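Local coordinates for secretion activator protein, hypothetical (PDB 7DNP) that probably cleaves peptidoglycan as a muramidase of the lysozyme clan, serving as an autolysin in the type IV secretion system of Brucella abortus, at residues Phe14-Gly19 against Val159-Ser164; Leu37-Ala42 against Glu67-Lys72; Ile91-Ala96 against Leu139-Gly144. All blocks are in the same frame, centred on the assembly; numbering follows the deposited sequence.

In the fold
Starting from the N terminus, helix 5-17 carries 14-19, and contact 1 is completed only near the end of the chain, by 159-164 on helix 148-170. Both other contacts fall within that long excursion. Contact 2 closes a short loop between helix 37-44 and helix 58-70. Contact 3 follows in series, bringing 91-96, where helix 82-93 gives way to helix 95-106, to the end of helix 127-142, and so joins the GH108 region of this N-terminal piece of the protein to its predicted peptidoglycan domain. Contacts 2 and 3 meet where Pro95 packs on Asn68 and Tyr69, and both touch the bound muropeptide. Packing of Val159 on Leu139 links contacts 1 and 3.

Contact 1: residues Phe14-Gly19 against Val159-Ser164; sequences FSDEGG and VSRVRS
Asp16 and Arg161 reach for each other from opposite directions and bridge two helices whose backbones stay well apart, 10.7 Å between Asp16 CA and Arg161 CA. The bridge is carried by one carboxylate oxygen. OD2 of Asp16 stands over a face of the Arg161 guanidinium, displaced toward its rim, 3.0 Å from NH1 of Arg161. The same OD2 is 3.2 Å from CZ of Arg161, and the two flat groups are inclined at 62°. The oxygen is far enough out of the guanidinium plane that the attraction is electrostatic, without a directed N-H bond. The long reach is made mainly by the arginine. Its CG is trans to the backbone N (chi1 -167°), which sends the chain off helix 148-170, and bends at chi2 and chi3 then turn the guanidinium face to the aspartate. Asp16 needs less: with CG beside its backbone N (chi1 -65°), the short side chain extends straight at its partner. Asp16 is exposed, so solvent probably screens part of the attraction. Just beyond it, Gly18 leaves helix 5-17 with positive phi. Two residues further along helix 148-170, Arg163 points elsewhere, to Asp136 and Asn132 of helix 127-142. This is a surface helix-to-helix salt bridge, joining the first and last helices of a GH108 muramidase of the lysozyme clan.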
loop_
_atom_site.group_PDB
_atom_site.type_symbol
_atom_site.label_atom_id
_atom_site.label_comp_id
_atom_site.label_asym_id
_atom_site.label_seq_id
_atom_site.Cartn_x
_atom_site.Cartn_y
_atom_site.Cartn_z
ATOM N N PHE A 14 -3.030 -7.894 7.985
ATOM C CA PHE A 14 -3.359 -7.931 9.408
ATOM C C PHE A 14 -2.404 -8.837 10.177
ATOM O O PHE A 14 -2.025 -8.528 11.314
ATOM C CB PHE A 14 -4.809 -8.383 9.600
ATOM C CG PHE A 14 -5.824 -7.307 9.315
ATOM C CD1 PHE A 14 -5.923 -6.196 10.135
ATOM C CD2 PHE A 14 -6.676 -7.407 8.225
ATOM C CE1 PHE A 14 -6.852 -5.205 9.879
ATOM C CE2 PHE A 14 -7.605 -6.419 7.963
ATOM C CZ PHE A 14 -7.694 -5.316 8.790
ATOM N N SER A 15 -2.000 -9.957 9.572
ATOM C CA SER A 15 -1.015 -10.833 10.199
ATOM C C SER A 15 0.313 -10.113 10.401
ATOM O O SER A 15 0.919 -10.193 11.474
ATOM C CB SER A 15 -0.814 -12.089 9.349
ATOM O OG SER A 15 -1.935 -12.952 9.428
ATOM N N ASP A 16 0.781 -9.401 9.375
ATOM C CA ASP A 16 2.092 -8.763 9.425
ATOM C C ASP A 16 2.123 -7.527 10.314
ATOM O O ASP A 16 3.218 -7.055 10.641
ATOM C CB ASP A 16 2.553 -8.383 8.013
ATOM C CG ASP A 16 2.795 -9.595 7.125
ATOM O OD1 ASP A 16 2.639 -10.739 7.607
ATOM O OD2 ASP A 16 3.143 -9.404 5.938
ATOM N N GLU A 17 0.967 -7.002 10.717
ATOM C CA GLU A 17 0.877 -5.750 11.461
ATOM C C GLU A 17 0.736 -5.947 12.961
ATOM O O GLU A 17 1.278 -5.154 13.736
ATOM C CB GLU A 17 -0.312 -4.923 10.962
ATOM C CG GLU A 17 -0.056 -4.195 9.661
ATOM C CD GLU A 17 1.222 -3.391 9.702
ATOM O OE1 GLU A 17 1.410 -2.622 10.672
ATOM O OE2 GLU A 17 2.040 -3.537 8.767
ATOM N N GLY A 18 0.007 -6.965 13.394
ATOM C CA GLY A 18 -0.292 -7.084 14.806
ATOM C C GLY A 18 -1.293 -6.025 15.250
ATOM O O GLY A 18 -1.977 -5.385 14.452
ATOM N N GLY A 19 -1.361 -5.844 16.565
ATOM C CA GLY A 19 -2.337 -4.939 17.142
ATOM C C GLY A 19 -1.848 -3.515 17.311
ATOM O O GLY A 19 -1.384 -2.884 16.355
ATOM N N VAL A 159 9.611 -4.882 1.212
ATOM C CA VAL A 159 9.403 -4.814 -0.233
ATOM C C VAL A 159 9.667 -6.168 -0.873
ATOM O O VAL A 159 8.938 -6.596 -1.778
ATOM C CB VAL A 159 10.279 -3.712 -0.858
ATOM C CG1 VAL A 159 10.096 -3.687 -2.372
ATOM C CG2 VAL A 159 9.935 -2.355 -0.263
ATOM N N SER A 160 10.701 -6.872 -0.402
ATOM C CA SER A 160 11.011 -8.188 -0.946
ATOM C C SER A 160 9.845 -9.154 -0.765
ATOM O O SER A 160 9.501 -9.904 -1.687
ATOM C CB SER A 160 12.276 -8.741 -0.289
ATOM O OG SER A 160 12.618 -10.003 -0.832
ATOM N N ARG A 161 9.215 -9.142 0.412
ATOM C CA ARG A 161 8.090 -10.038 0.655
ATOM C C ARG A 161 6.877 -9.643 -0.176
ATOM O O ARG A 161 6.135 -10.509 -0.656
ATOM C CB ARG A 161 7.735 -10.048 2.141
ATOM C CG ARG A 161 6.802 -11.177 2.530
ATOM C CD ARG A 161 5.816 -10.743 3.610
ATOM N NE ARG A 161 6.442 -9.913 4.637
ATOM C CZ ARG A 161 6.113 -8.646 4.874
ATOM N NH1 ARG A 161 5.165 -8.059 4.152
ATOM N NH2 ARG A 161 6.733 -7.964 5.830
ATOM N N VAL A 162 6.657 -8.338 -0.345
ATOM C CA VAL A 162 5.562 -7.854 -1.182
ATOM C C VAL A 162 5.785 -8.245 -2.639
ATOM O O VAL A 162 4.856 -8.690 -3.325
ATOM C CB VAL A 162 5.418 -6.329 -1.016
ATOM C CG1 VAL A 162 4.483 -5.743 -2.081
ATOM C CG2 VAL A 162 4.933 -5.998 0.385
ATOM N N ARG A 163 7.014 -8.077 -3.135
ATOM C CA ARG A 163 7.313 -8.428 -4.519
ATOM C C ARG A 163 7.047 -9.905 -4.774
ATOM O O ARG A 163 6.479 -10.271 -5.808
ATOM C CB ARG A 163 8.767 -8.081 -4.843
ATOM C CG ARG A 163 9.171 -8.376 -6.284
ATOM C CD ARG A 163 10.686 -8.404 -6.450
ATOM N NE ARG A 163 11.312 -7.186 -5.941
ATOM C CZ ARG A 163 11.760 -6.194 -6.704
ATOM N NH1 ARG A 163 11.655 -6.271 -8.017
ATOM N NH2 ARG A 163 12.314 -5.120 -6.152
ATOM N N SER A 164 7.437 -10.768 -3.833
ATOM C CA SER A 164 7.223 -12.204 -3.996
ATOM C C SER A 164 5.739 -12.542 -4.042
ATOM O O SER A 164 5.279 -13.258 -4.945
ATOM C CB SER A 164 7.909 -12.966 -2.862
ATOM O OG SER A 164 7.743 -14.367 -3.006
#

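Contact 2: residues Leu37-Ala42 against Glu67-Lys72; sequences LATLSA and ENYWNK. With H9U ((2R)-2-[[(2S)-2-[[(2R)-2-[(2R,3S,4R,5R,6S)-5-acetamido-3-[(2S,3R,4R,5S,6R)-3-acetamido-6-(hydroxymethyl)-4,5-bis(oxidanyl)oxan-2-yl]oxy-2-(hydroxymethyl)-6-oxidanyl-oxan-4-yl]oxypropanoyl]amino]propanoyl]amino]pentanedioic acid), chain B.
Thr39 OG1 is the crowded polar atom here, with the Tyr69 hydroxyl and two groups of the bound sugar gathered round it. Thr39 OG1 donates a hydrogen bond of 2.9 Å to H9U O12, the N-acetyl carbonyl oxygen of the GlcNAc unit. O06, the 3-hydroxyl of that sugar, returns a weak bond to Thr39 OG1 at 3.3 Å. The Tyr69 OH lies 3.0 Å from Thr39 OG1. Tyr69 OH and H9U O06 are modelled only 2.5 Å apart, so the exact length is doubtful; either hydroxyl could donate. O06 lies in the ring plane, off to the CE1 side of the hydroxyl, so the contact is bent at the phenol oxygen. Thr39 and Tyr69 come from opposite directions. Having its methyl trans to the backbone N leaves the threonine hydroxyl beside that N (chi1 -67°), while Thr39 CG2 lies 3.4 Å from Tyr69 OH and 4.0 Å from Tyr69 CE2. Both residues are buried, and Ile64 and Leu87 pack on the tyrosine. Farther from the sugar, Lys72 NZ hydrogen-bonds Asn68 OD1 from above the carbonyl plane, at 3.0 Å. Since the threonine hydroxyl binds the acetamide carbonyl and, weakly, the 3-hydroxyl that Tyr69 also meets, the chemistry is consistent with a subsite that reads the 2-acetamido and 3-hydroxyl pattern of GlcNAc in peptidoglycan.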
loop_
_atom_site.group_PDB
_atom_site.type_symbol
_atom_site.label_atom_id
_atom_site.label_comp_id
_atom_site.label_asym_id
_atom_site.label_seq_id
_atom_site.Cartn_x
_atom_site.Cartn_y
_atom_site.Cartn_z
ATOM N N LEU A 37 -2.662 7.479 13.387
ATOM C CA LEU A 37 -3.596 8.427 13.982
ATOM C C LEU A 37 -4.151 9.385 12.936
ATOM O O LEU A 37 -5.346 9.708 12.954
ATOM C CB LEU A 37 -2.907 9.194 15.110
ATOM C CG LEU A 37 -3.787 10.108 15.955
ATOM C CD1 LEU A 37 -3.389 10.001 17.418
ATOM C CD2 LEU A 37 -3.687 11.545 15.474
ATOM N N ALA A 38 -3.301 9.849 12.018
ATOM C CA ALA A 38 -3.753 10.783 10.991
ATOM C C ALA A 38 -4.757 10.123 10.059
ATOM O O ALA A 38 -5.713 10.761 9.606
ATOM C CB ALA A 38 -2.557 11.310 10.197
ATOM N N THR A 39 -4.560 8.840 9.770
ATOM C CA THR A 39 -5.493 8.137 8.898
ATOM C C THR A 39 -6.838 7.935 9.584
ATOM O O THR A 39 -7.889 8.105 8.958
ATOM C CB THR A 39 -4.883 6.808 8.458
ATOM O OG1 THR A 39 -3.753 7.071 7.617
ATOM C CG2 THR A 39 -5.895 5.960 7.685
ATOM N N LEU A 40 -6.831 7.595 10.877
ATOM C CA LEU A 40 -8.095 7.482 11.599
ATOM C C LEU A 40 -8.764 8.844 11.725
ATOM O O LEU A 40 -9.994 8.951 11.677
ATOM C CB LEU A 40 -7.866 6.869 12.981
ATOM C CG LEU A 40 -9.128 6.584 13.806
ATOM C CD1 LEU A 40 -10.130 5.760 13.000
ATOM C CD2 LEU A 40 -8.772 5.863 15.100
ATOM N N SER A 41 -7.967 9.900 11.890
ATOM C CA SER A 41 -8.527 11.248 11.929
ATOM C C SER A 41 -9.240 11.586 10.620
ATOM O O SER A 41 -10.342 12.154 10.628
ATOM C CB SER A 41 -7.417 12.257 12.224
ATOM O OG SER A 41 -6.997 12.140 13.569
ATOM N N ALA A 42 -8.633 11.221 9.485
ATOM C CA ALA A 42 -9.261 11.447 8.188
ATOM C C ALA A 42 -10.573 10.686 8.065
ATOM O O ALA A 42 -11.524 11.168 7.436
ATOM C CB ALA A 42 -8.302 11.043 7.073
ATOM N N GLU A 67 -11.654 1.337 1.535
ATOM C CA GLU A 67 -12.075 2.585 0.903
ATOM C C GLU A 67 -10.911 3.535 0.646
ATOM O O GLU A 67 -10.869 4.201 -0.397
ATOM C CB GLU A 67 -13.114 3.294 1.773
ATOM C CG GLU A 67 -14.417 2.538 1.943
ATOM C CD GLU A 67 -15.108 2.283 0.624
ATOM O OE1 GLU A 67 -14.958 3.120 -0.297
ATOM O OE2 GLU A 67 -15.797 1.246 0.507
ATOM N N ASN A 68 -9.981 3.648 1.586
ATOM C CA ASN A 68 -8.974 4.694 1.507
ATOM C C ASN A 68 -7.635 4.205 0.985
ATOM O O ASN A 68 -6.703 5.005 0.872
ATOM C CB ASN A 68 -8.804 5.356 2.875
ATOM C CG ASN A 68 -9.869 6.406 3.132
ATOM O OD1 ASN A 68 -10.751 6.619 2.297
ATOM N ND2 ASN A 68 -9.787 7.074 4.272
ATOM N N TYR A 69 -7.516 2.923 0.653
ATOM C CA TYR A 69 -6.256 2.435 0.114
ATOM C C TYR A 69 -6.515 1.601 -1.133
ATOM O O TYR A 69 -6.143 2.013 -2.235
ATOM C CB TYR A 69 -5.487 1.664 1.194
ATOM C CG TYR A 69 -5.002 2.601 2.280
ATOM C CD1 TYR A 69 -3.805 3.293 2.142
ATOM C CD2 TYR A 69 -5.767 2.837 3.417
ATOM C CE1 TYR A 69 -3.369 4.173 3.117
ATOM C CE2 TYR A 69 -5.338 3.717 4.399
ATOM C CZ TYR A 69 -4.141 4.383 4.241
ATOM O OH TYR A 69 -3.711 5.257 5.211
ATOM N N TRP A 70 -7.189 0.460 -0.972
ATOM C CA TRP A 70 -7.530 -0.392 -2.111
ATOM C C TRP A 70 -8.295 0.379 -3.186
ATOM O O TRP A 70 -7.919 0.361 -4.365
ATOM C CB TRP A 70 -8.340 -1.597 -1.624
ATOM C CG TRP A 70 -8.778 -2.541 -2.708
ATOM C CD1 TRP A 70 -10.029 -2.655 -3.236
ATOM C CD2 TRP A 70 -7.968 -3.511 -3.383
ATOM N NE1 TRP A 70 -10.049 -3.634 -4.201
ATOM C CE2 TRP A 70 -8.795 -4.174 -4.309
ATOM C CE3 TRP A 70 -6.620 -3.878 -3.297
ATOM C CZ2 TRP A 70 -8.322 -5.186 -5.144
ATOM C CZ3 TRP A 70 -6.154 -4.886 -4.129
ATOM C CH2 TRP A 70 -7.000 -5.525 -5.037
ATOM N N ASN A 71 -9.376 1.067 -2.802
ATOM C CA ASN A 71 -10.164 1.796 -3.795
ATOM C C ASN A 71 -9.412 3.000 -4.353
ATOM O O ASN A 71 -9.615 3.366 -5.517
ATOM C CB ASN A 71 -11.502 2.241 -3.197
ATOM C CG ASN A 71 -12.492 1.097 -3.067
ATOM O OD1 ASN A 71 -12.321 0.040 -3.676
ATOM N ND2 ASN A 71 -13.534 1.303 -2.274
ATOM N N LYS A 72 -8.543 3.628 -3.559
ATOM C CA LYS A 72 -7.816 4.801 -4.035
ATOM C C LYS A 72 -6.662 4.456 -4.970
ATOM O O LYS A 72 -6.083 5.364 -5.576
ATOM C CB LYS A 72 -7.300 5.617 -2.845
ATOM C CG LYS A 72 -8.423 6.208 -2.008
ATOM C CD LYS A 72 -8.155 7.654 -1.621
ATOM C CE LYS A 72 -9.457 8.360 -1.228
ATOM N NZ LYS A 72 -9.626 8.475 0.253
HETATM C C22 H9U B . 2.806 3.752 7.896
HETATM C C24 H9U B . 5.015 3.193 8.795
HETATM C C26 H9U B . 2.248 2.481 8.568
HETATM C C28 H9U B . 4.418 2.002 9.559
HETATM C C23 H9U B . 4.018 4.263 8.578
HETATM C C25 H9U B . 1.531 5.319 6.666
HETATM C C27 H9U B . 0.018 5.587 6.477
HETATM C C29 H9U B . -0.236 6.316 5.213
HETATM C C30 H9U B . 0.583 7.536 5.092
HETATM C C31 H9U B . 2.071 7.173 5.208
HETATM C C32 H9U B . 5.389 6.312 8.251
HETATM C C33 H9U B . 1.232 1.831 7.682
HETATM C C34 H9U B . 2.935 8.385 5.028
HETATM C C35 H9U B . 7.527 3.427 9.048
HETATM C C36 H9U B . 6.473 6.585 7.215
HETATM C C37 H9U B . -1.832 3.895 7.241
HETATM C C38 H9U B . 4.591 7.573 8.540
HETATM C C39 H9U B . 7.441 6.094 4.933
HETATM C C40 H9U B . 8.752 3.893 9.828
HETATM C C41 H9U B . -2.449 2.515 7.020
HETATM C C42 H9U B . 6.971 7.296 4.121
HETATM C C43 H9U B . 6.894 9.827 3.855
HETATM C C44 H9U B . 7.553 4.889 4.019
HETATM C C45 H9U B . 5.649 10.390 4.525
HETATM C C46 H9U B . 7.981 10.891 3.910
HETATM C C47 H9U B . 7.915 11.814 2.694
HETATM C C48 H9U B . 9.033 12.852 2.719
HETATM N N18 H9U B . 6.203 3.659 9.572
HETATM N N19 H9U B . -0.704 4.277 6.400
HETATM N N20 H9U B . 6.425 5.854 5.944
HETATM N N21 H9U B . 7.328 8.642 4.583
HETATM O O01 H9U B . 1.788 4.780 7.916
HETATM O O02 H9U B . 3.264 1.459 8.847
HETATM O O03 H9U B . 2.321 6.551 6.510
HETATM O O04 H9U B . 4.571 5.311 7.684
HETATM O O05 H9U B . 4.007 2.417 10.799
HETATM O O06 H9U B . -1.669 6.667 5.098
HETATM O O07 H9U B . 0.349 8.158 3.815
HETATM O O08 H9U B . 0.867 0.626 8.301
HETATM O O09 H9U B . 2.638 9.319 6.028
HETATM O O10 H9U B . 7.668 2.874 8.007
HETATM O O11 H9U B . 7.339 7.363 7.432
HETATM O O12 H9U B . -2.278 4.619 8.073
HETATM O O13 H9U B . 6.316 7.122 3.145
HETATM O O14 H9U B . 4.751 10.929 3.822
HETATM O O15 H9U B . 5.521 10.316 5.777
HETATM O O16 H9U B . 9.869 12.845 3.663
HETATM O O17 H9U B . 9.113 13.709 1.797
#

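Contact 3: residues Ile91-Ala96 against Leu139-Gly144; sequences IHSGPA and LAWLKG. With H9U ((2R)-2-[[(2S)-2-[[(2R)-2-[(2R,3S,4R,5R,6S)-5-acetamido-3-[(2S,3R,4R,5S,6R)-3-acetamido-6-(hydroxymethyl)-4,5-bis(oxidanyl)oxan-2-yl]oxy-2-(hydroxymethyl)-6-oxidanyl-oxan-4-yl]oxypropanoyl]amino]propanoyl]amino]pentanedioic acid), chain B.
The His92 ring meets Leu142, and Ser93 meets the Trp141 indole, at the muropeptide site. Over one face of the imidazole lies C44, the alanine methyl of H9U, 3.3 Å from His92 CE1, while Trp155 meets the histidine ring edge-to-face. The indole instead offers its edge: O13, the alanine carbonyl oxygen, is in its plane, 3.5 Å from Trp141 CH2. Across the contact proper, Ser93 OG touches Trp141 CZ3 at 3.4 Å and Leu142 CD2 brushes His92 CE1 at 4.5 Å. Ser93 OG also lies 3.0 Å from O13 of H9U, though its proton may go elsewhere. The leucine methyl also reaches C44, so the alanine methyl nestles against both the imidazole face and Leu142 CD2. With CG trans to the backbone N (chi1 -161°), His92 turns its NE2 to O10, the acetamide oxygen of the MurNAc unit, which it holds at 2.9 Å. Two backbone carbonyls of this segment also bind the ligand. Ile91 O accepts from the GlcNAc amide N19 at 2.7 Å in a fairly straight bond (162°), and His92 O accepts a longer one from N20 of H9U. Gly94, at the N-cap of the next helix with positive phi, has no side chain to hold off O07, which comes to 3.3 Å from Gly94 CA. The contact thus sits where helix 82-93 breaks before helix 95-106. The end of helix 127-142 lies across from this break, Arg158 of helix 148-170 packs on Ile91 and His92, and Tyr65 of helix 58-70 packs on Ile91.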
loop_
_atom_site.group_PDB
_atom_site.type_symbol
_atom_site.label_atom_id
_atom_site.label_comp_id
_atom_site.label_asym_id
_atom_site.label_seq_id
_atom_site.Cartn_x
_atom_site.Cartn_y
_atom_site.Cartn_z
ATOM N N ILE A 91 -0.334 1.531 1.367
ATOM C CA ILE A 91 -0.486 1.446 2.818
ATOM C C ILE A 91 0.699 2.103 3.511
ATOM O O ILE A 91 0.541 2.833 4.498
ATOM C CB ILE A 91 -0.652 -0.020 3.256
ATOM C CG1 ILE A 91 -2.022 -0.552 2.828
ATOM C CG2 ILE A 91 -0.461 -0.153 4.771
ATOM C CD1 ILE A 91 -2.183 -2.052 3.023
ATOM N N HIS A 92 1.897 1.891 2.972
ATOM C CA HIS A 92 3.130 2.344 3.604
ATOM C C HIS A 92 3.384 3.832 3.397
ATOM O O HIS A 92 3.913 4.496 4.295
ATOM C CB HIS A 92 4.301 1.533 3.051
ATOM C CG HIS A 92 5.529 1.563 3.903
ATOM N ND1 HIS A 92 6.800 1.541 3.368
ATOM C CD2 HIS A 92 5.686 1.596 5.247
ATOM C CE1 HIS A 92 7.687 1.562 4.346
ATOM N NE2 HIS A 92 7.037 1.597 5.497
ATOM N N SER A 93 3.012 4.371 2.235
ATOM C CA SER A 93 3.408 5.720 1.848
ATOM C C SER A 93 2.249 6.557 1.323
ATOM O O SER A 93 2.478 7.679 0.858
ATOM C CB SER A 93 4.515 5.669 0.787
ATOM O OG SER A 93 5.611 4.881 1.224
ATOM N N GLY A 94 1.023 6.048 1.369
ATOM C CA GLY A 94 -0.113 6.794 0.883
ATOM C C GLY A 94 -0.458 6.447 -0.552
ATOM O O GLY A 94 0.418 6.164 -1.377
ATOM N N PRO A 95 -1.755 6.466 -0.874
ATOM C CA PRO A 95 -2.181 6.082 -2.229
ATOM C C PRO A 95 -1.652 6.992 -3.317
ATOM O O PRO A 95 -1.405 6.521 -4.432
ATOM C CB PRO A 95 -3.714 6.151 -2.152
ATOM C CG PRO A 95 -4.040 6.159 -0.707
ATOM C CD PRO A 95 -2.893 6.811 -0.010
ATOM N N ALA A 96 -1.490 8.287 -3.042
ATOM C CA ALA A 96 -1.024 9.203 -4.078
ATOM C C ALA A 96 0.405 8.879 -4.494
ATOM O O ALA A 96 0.712 8.799 -5.688
ATOM C CB ALA A 96 -1.137 10.652 -3.598
ATOM N N LEU A 139 11.935 1.072 -3.774
ATOM C CA LEU A 139 13.191 1.009 -3.031
ATOM C C LEU A 139 14.056 2.232 -3.303
ATOM O O LEU A 139 14.642 2.808 -2.379
ATOM C CB LEU A 139 13.953 -0.265 -3.396
ATOM C CG LEU A 139 13.556 -1.538 -2.648
ATOM C CD1 LEU A 139 14.094 -2.771 -3.366
ATOM C CD2 LEU A 139 14.062 -1.478 -1.216
ATOM N N ALA A 140 14.152 2.638 -4.571
ATOM C CA ALA A 140 14.943 3.813 -4.916
ATOM C C ALA A 140 14.377 5.070 -4.265
ATOM O O ALA A 140 15.131 5.955 -3.841
ATOM C CB ALA A 140 15.001 3.975 -6.438
ATOM N N TRP A 141 13.049 5.164 -4.170
ATOM C CA TRP A 141 12.447 6.342 -3.553
ATOM C C TRP A 141 12.646 6.340 -2.040
ATOM O O TRP A 141 12.913 7.390 -1.445
ATOM C CB TRP A 141 10.962 6.423 -3.906
ATOM C CG TRP A 141 10.249 7.554 -3.227
ATOM C CD1 TRP A 141 10.275 8.877 -3.579
ATOM C CD2 TRP A 141 9.405 7.463 -2.073
ATOM N NE1 TRP A 141 9.500 9.611 -2.714
ATOM C CE2 TRP A 141 8.954 8.768 -1.782
ATOM C CE3 TRP A 141 8.987 6.405 -1.260
ATOM C CZ2 TRP A 141 8.106 9.041 -0.710
ATOM C CZ3 TRP A 141 8.142 6.681 -0.195
ATOM C CH2 TRP A 141 7.712 7.988 0.068
ATOM N N LEU A 142 12.531 5.171 -1.399
ATOM C CA LEU A 142 12.715 5.104 0.047
ATOM C C LEU A 142 14.134 5.479 0.455
ATOM O O LEU A 142 14.336 6.063 1.526
ATOM C CB LEU A 142 12.369 3.705 0.557
ATOM C CG LEU A 142 10.897 3.293 0.487
ATOM C CD1 LEU A 142 10.741 1.795 0.718
ATOM C CD2 LEU A 142 10.062 4.086 1.483
ATOM N N LYS A 143 15.126 5.161 -0.386
ATOM C CA LYS A 143 16.517 5.456 -0.064
ATOM C C LYS A 143 16.803 6.952 -0.031
ATOM O O LYS A 143 17.823 7.360 0.535
ATOM C CB LYS A 143 17.444 4.768 -1.065
ATOM C CG LYS A 143 17.516 3.259 -0.898
ATOM C CD LYS A 143 18.288 2.611 -2.039
ATOM C CE LYS A 143 18.224 1.096 -1.954
ATOM N NZ LYS A 143 18.809 0.453 -3.161
ATOM N N GLY A 144 15.932 7.776 -0.609
ATOM C CA GLY A 144 16.069 9.213 -0.515
ATOM C C GLY A 144 15.510 9.845 0.740
ATOM O O GLY A 144 15.705 11.044 0.954
HETATM C C22 H9U B . 2.806 3.752 7.896
HETATM C C24 H9U B . 5.015 3.193 8.795
HETATM C C26 H9U B . 2.248 2.481 8.568
HETATM C C28 H9U B . 4.418 2.002 9.559
HETATM C C23 H9U B . 4.018 4.263 8.578
HETATM C C25 H9U B . 1.531 5.319 6.666
HETATM C C27 H9U B . 0.018 5.587 6.477
HETATM C C29 H9U B . -0.236 6.316 5.213
HETATM C C30 H9U B . 0.583 7.536 5.092
HETATM C C31 H9U B . 2.071 7.173 5.208
HETATM C C32 H9U B . 5.389 6.312 8.251
HETATM C C33 H9U B . 1.232 1.831 7.682
HETATM C C34 H9U B . 2.935 8.385 5.028
HETATM C C35 H9U B . 7.527 3.427 9.048
HETATM C C36 H9U B . 6.473 6.585 7.215
HETATM C C37 H9U B . -1.832 3.895 7.241
HETATM C C38 H9U B . 4.591 7.573 8.540
HETATM C C39 H9U B . 7.441 6.094 4.933
HETATM C C40 H9U B . 8.752 3.893 9.828
HETATM C C41 H9U B . -2.449 2.515 7.020
HETATM C C42 H9U B . 6.971 7.296 4.121
HETATM C C43 H9U B . 6.894 9.827 3.855
HETATM C C44 H9U B . 7.553 4.889 4.019
HETATM C C45 H9U B . 5.649 10.390 4.525
HETATM C C46 H9U B . 7.981 10.891 3.910
HETATM C C47 H9U B . 7.915 11.814 2.694
HETATM C C48 H9U B . 9.033 12.852 2.719
HETATM N N18 H9U B . 6.203 3.659 9.572
HETATM N N19 H9U B . -0.704 4.277 6.400
HETATM N N20 H9U B . 6.425 5.854 5.944
HETATM N N21 H9U B . 7.328 8.642 4.583
HETATM O O01 H9U B . 1.788 4.780 7.916
HETATM O O02 H9U B . 3.264 1.459 8.847
HETATM O O03 H9U B . 2.321 6.551 6.510
HETATM O O04 H9U B . 4.571 5.311 7.684
HETATM O O05 H9U B . 4.007 2.417 10.799
HETATM O O06 H9U B . -1.669 6.667 5.098
HETATM O O07 H9U B . 0.349 8.158 3.815
HETATM O O08 H9U B . 0.867 0.626 8.301
HETATM O O09 H9U B . 2.638 9.319 6.028
HETATM O O10 H9U B . 7.668 2.874 8.007
HETATM O O11 H9U B . 7.339 7.363 7.432
HETATM O O12 H9U B . -2.278 4.619 8.073
HETATM O O13 H9U B . 6.316 7.122 3.145
HETATM O O14 H9U B . 4.751 10.929 3.822
HETATM O O15 H9U B . 5.521 10.316 5.777
HETATM O O16 H9U B . 9.869 12.845 3.663
HETATM O O17 H9U B . 9.113 13.709 1.797
#